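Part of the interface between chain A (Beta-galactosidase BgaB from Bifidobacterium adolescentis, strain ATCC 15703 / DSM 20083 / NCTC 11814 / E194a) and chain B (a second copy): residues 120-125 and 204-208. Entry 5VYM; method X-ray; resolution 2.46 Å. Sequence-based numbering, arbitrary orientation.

Chain A 120-125: SMLGVR
Chain B 204-208: EAYFV

What backbone shapes meet here? In chain A, Ser120(A) to Leu122(A) form the end of a helix, with phi/psi of -70/-33, -59/-43 and -77/-23. Gly123(A) leaves it at 70/14, a positive phi that favours glycine, and its N makes a weak hydrogen bond to Ser120(A) O at 3.3 Å. Val124(A) (-122/167) and Arg125(A) (-156/138) then run extended. Chain B is a strand throughout, with phi/psi of -153/153, -140/119, -98/148, -123/123 and -112/103 from Glu204(B) to Val208(B). The nearest CA atoms across the stretches are those of Leu122(A) and Ala205(B), 5.4 Å apart.

How does the strand present itself to the helix end? The CA-to-CB bonds alternate: those of Ala205(B) and Phe207(B) point toward the chain A stretch, those of Glu204(B) and Tyr206(B) away. Ala205(B) CB lies 3.4 Å from Met121(A) O and 4.4 Å from Met121(A) CB. Met121(A) is m, t, p.

What does Leu122(A) contribute? Its CA-to-CB bond points sideways, but the m, t rotamer brings the end of the side chain nearer. Leu122(A) CD2 sits 4.0 Å from Ala205(B) CB and 3.4 Å from Tyr206(B) O, while Leu122(A) CD1 comes 3.9 Å from Phe207(B) CD1, approaching that ring obliquely. Phe207(B) has chi1 t and chi2 75°. The CA-to-CB bond of Val124(A), chi1 m, points toward the strand, and Val124(A) CG2 lies over one ring face, 4.3 Å from Phe207(B) CG.

Does anything polar join the stretches? No direct hydrogen bond does; the side-chain pairs that meet are apolar, and two carbons also touch backbone carbonyl oxygens. One water bridges two backbone acceptors, donating to Leu122(A) O and to Ala205(B) O, each 2.8 Å from the water oxygen; with both its hydrogens so used, it links carbonyls that could not bond to each other.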

ATOM      1  N   SER A 120      -2.115   1.224  -3.743  1.00 34.14           N
ATOM      2  CA  SER A 120      -2.318   2.107  -2.599  1.00 31.05           C
ATOM      3  C   SER A 120      -1.872   3.533  -2.894  1.00 33.82           C
ATOM      4  O   SER A 120      -2.464   4.485  -2.370  1.00 37.43           O
ATOM      5  CB  SER A 120      -1.574   1.571  -1.379  1.00 30.39           C
ATOM      6  OG  SER A 120      -0.186   1.837  -1.474  1.00 43.84           O
ATOM      7  N   MET A 121      -0.826   3.704  -3.711  1.00 30.53           N
ATOM      8  CA  MET A 121      -0.418   5.045  -4.118  1.00 33.49           C
ATOM      9  C   MET A 121      -1.553   5.768  -4.829  1.00 31.47           C
ATOM     10  O   MET A 121      -1.799   6.953  -4.581  1.00 22.44           O
ATOM     11  CB  MET A 121       0.803   4.978  -5.036  1.00 41.18           C
ATOM     12  CG  MET A 121       2.094   4.531  -4.386  1.00 34.18           C
ATOM     13  SD  MET A 121       3.399   4.429  -5.629  1.00 20.49           S
ATOM     14  CE  MET A 121       3.193   6.015  -6.438  1.00  6.31           C
ATOM     15  N   LEU A 122      -2.257   5.063  -5.716  1.00 33.74           N
ATOM     16  CA  LEU A 122      -3.309   5.670  -6.517  1.00 39.38           C
ATOM     17  C   LEU A 122      -4.594   5.897  -5.734  1.00 44.43           C
ATOM     18  O   LEU A 122      -5.392   6.758  -6.121  1.00 40.54           O
ATOM     19  CB  LEU A 122      -3.604   4.793  -7.736  1.00 34.96           C
ATOM     20  CG  LEU A 122      -2.426   4.492  -8.663  1.00 33.38           C
ATOM     21  CD1 LEU A 122      -2.804   3.426  -9.680  1.00 31.63           C
ATOM     22  CD2 LEU A 122      -1.959   5.757  -9.363  1.00 28.82           C
ATOM     23  N   GLY A 123      -4.819   5.150  -4.656  1.00 40.52           N
ATOM     24  CA  GLY A 123      -6.067   5.273  -3.932  1.00 41.69           C
ATOM     25  C   GLY A 123      -7.275   4.739  -4.667  1.00 38.95           C
ATOM     26  O   GLY A 123      -8.407   5.036  -4.276  1.00 42.17           O
ATOM     27  N   VAL A 124      -7.065   3.969  -5.733  1.00 33.04           N
ATOM     28  CA  VAL A 124      -8.139   3.316  -6.466  1.00 35.52           C
ATOM     29  C   VAL A 124      -7.874   1.815  -6.452  1.00 40.28           C
ATOM     30  O   VAL A 124      -6.782   1.358  -6.112  1.00 39.23           O
ATOM     31  CB  VAL A 124      -8.268   3.836  -7.911  1.00 29.62           C
ATOM     32  CG1 VAL A 124      -8.300   5.360  -7.933  1.00 33.28           C
ATOM     33  CG2 VAL A 124      -7.129   3.307  -8.769  1.00 27.14           C
ATOM     34  N   ARG A 125      -8.891   1.044  -6.832  1.00 40.70           N
ATOM     35  CA  ARG A 125      -8.747  -0.403  -6.886  1.00 40.84           C
ATOM     36  C   ARG A 125      -9.761  -0.991  -7.859  1.00 43.09           C
ATOM     37  O   ARG A 125     -10.921  -0.576  -7.886  1.00 48.23           O
ATOM     38  CB  ARG A 125      -8.922  -1.038  -5.501  1.00 40.32           C
ATOM     39  CG  ARG A 125      -8.770  -2.545  -5.518  1.00 41.91           C
ATOM     40  CD  ARG A 125      -9.477  -3.212  -4.356  1.00 45.10           C
ATOM     41  NE  ARG A 125      -9.827  -4.592  -4.681  1.00 49.32           N
ATOM     42  CZ  ARG A 125      -9.009  -5.628  -4.527  1.00 48.39           C
ATOM     43  NH1 ARG A 125      -7.785  -5.444  -4.049  1.00 40.99           N
ATOM     44  NH2 ARG A 125      -9.415  -6.850  -4.849  1.00 47.19           N
TER
ATOM     45  N   GLU B 204       1.891  13.131  -4.964  1.00 30.97           N
ATOM     46  CA  GLU B 204       0.612  12.933  -5.628  1.00 29.58           C
ATOM     47  C   GLU B 204       0.725  11.774  -6.607  1.00 31.89           C
ATOM     48  O   GLU B 204       1.808  11.483  -7.124  1.00 41.02           O
ATOM     49  CB  GLU B 204       0.190  14.215  -6.355  1.00 37.68           C
ATOM     50  CG  GLU B 204      -1.298  14.419  -6.504  1.00 45.44           C
ATOM     51  CD  GLU B 204      -1.629  15.819  -6.983  1.00 53.51           C
ATOM     52  OE1 GLU B 204      -0.704  16.513  -7.461  1.00 44.06           O
ATOM     53  OE2 GLU B 204      -2.805  16.227  -6.875  1.00 61.35           O
ATOM     54  N   ALA B 205      -0.404  11.119  -6.864  1.00 28.75           N
ATOM     55  CA  ALA B 205      -0.458  10.012  -7.814  1.00 28.27           C
ATOM     56  C   ALA B 205      -1.746  10.114  -8.614  1.00 25.87           C
ATOM     57  O   ALA B 205      -2.839  10.057  -8.044  1.00 25.94           O
ATOM     58  CB  ALA B 205      -0.373   8.659  -7.102  1.00 21.88           C
ATOM     59  N   TYR B 206      -1.616  10.266  -9.928  1.00 34.06           N
ATOM     60  CA  TYR B 206      -2.751  10.320 -10.836  1.00 31.11           C
ATOM     61  C   TYR B 206      -2.984   8.952 -11.463  1.00 33.21           C
ATOM     62  O   TYR B 206      -2.045   8.184 -11.686  1.00 40.71           O
ATOM     63  CB  TYR B 206      -2.525  11.352 -11.944  1.00 28.96           C
ATOM     64  CG  TYR B 206      -2.703  12.797 -11.530  1.00 32.36           C
ATOM     65  CD1 TYR B 206      -1.791  13.420 -10.689  1.00 34.84           C
ATOM     66  CD2 TYR B 206      -3.773  13.546 -12.005  1.00 30.83           C
ATOM     67  CE1 TYR B 206      -1.947  14.746 -10.318  1.00 36.55           C
ATOM     68  CE2 TYR B 206      -3.938  14.872 -11.641  1.00 34.87           C
ATOM     69  CZ  TYR B 206      -3.022  15.467 -10.799  1.00 39.85           C
ATOM     70  OH  TYR B 206      -3.184  16.786 -10.436  1.00 44.36           O
ATOM     71  N   PHE B 207      -4.249   8.659 -11.753  1.00 37.07           N
ATOM     72  CA  PHE B 207      -4.631   7.455 -12.479  1.00 32.14           C
ATOM     73  C   PHE B 207      -5.421   7.862 -13.714  1.00 35.06           C
ATOM     74  O   PHE B 207      -6.439   8.554 -13.601  1.00 41.89           O
ATOM     75  CB  PHE B 207      -5.451   6.509 -11.601  1.00 27.91           C
ATOM     76  CG  PHE B 207      -5.972   5.307 -12.337  1.00 29.47           C
ATOM     77  CD1 PHE B 207      -5.128   4.257 -12.667  1.00 28.57           C
ATOM     78  CD2 PHE B 207      -7.305   5.228 -12.704  1.00 34.81           C
ATOM     79  CE1 PHE B 207      -5.605   3.152 -13.346  1.00 36.15           C
ATOM     80  CE2 PHE B 207      -7.790   4.125 -13.381  1.00 37.36           C
ATOM     81  CZ  PHE B 207      -6.938   3.087 -13.706  1.00 38.14           C
ATOM     82  N   VAL B 208      -4.950   7.440 -14.883  1.00 32.96           N
ATOM     83  CA  VAL B 208      -5.620   7.694 -16.154  1.00 33.12           C
ATOM     84  C   VAL B 208      -6.112   6.345 -16.663  1.00 35.43           C
ATOM     85  O   VAL B 208      -5.330   5.539 -17.181  1.00 35.39           O
ATOM     86  CB  VAL B 208      -4.694   8.378 -17.167  1.00 30.18           C
ATOM     87  CG1 VAL B 208      -5.453   8.712 -18.442  1.00 29.69           C
ATOM     88  CG2 VAL B 208      -4.076   9.633 -16.562  1.00 18.23           C
TER
HETATM   89  O   HOH W   1      -5.256   8.568  -8.245  1.00 23.62           O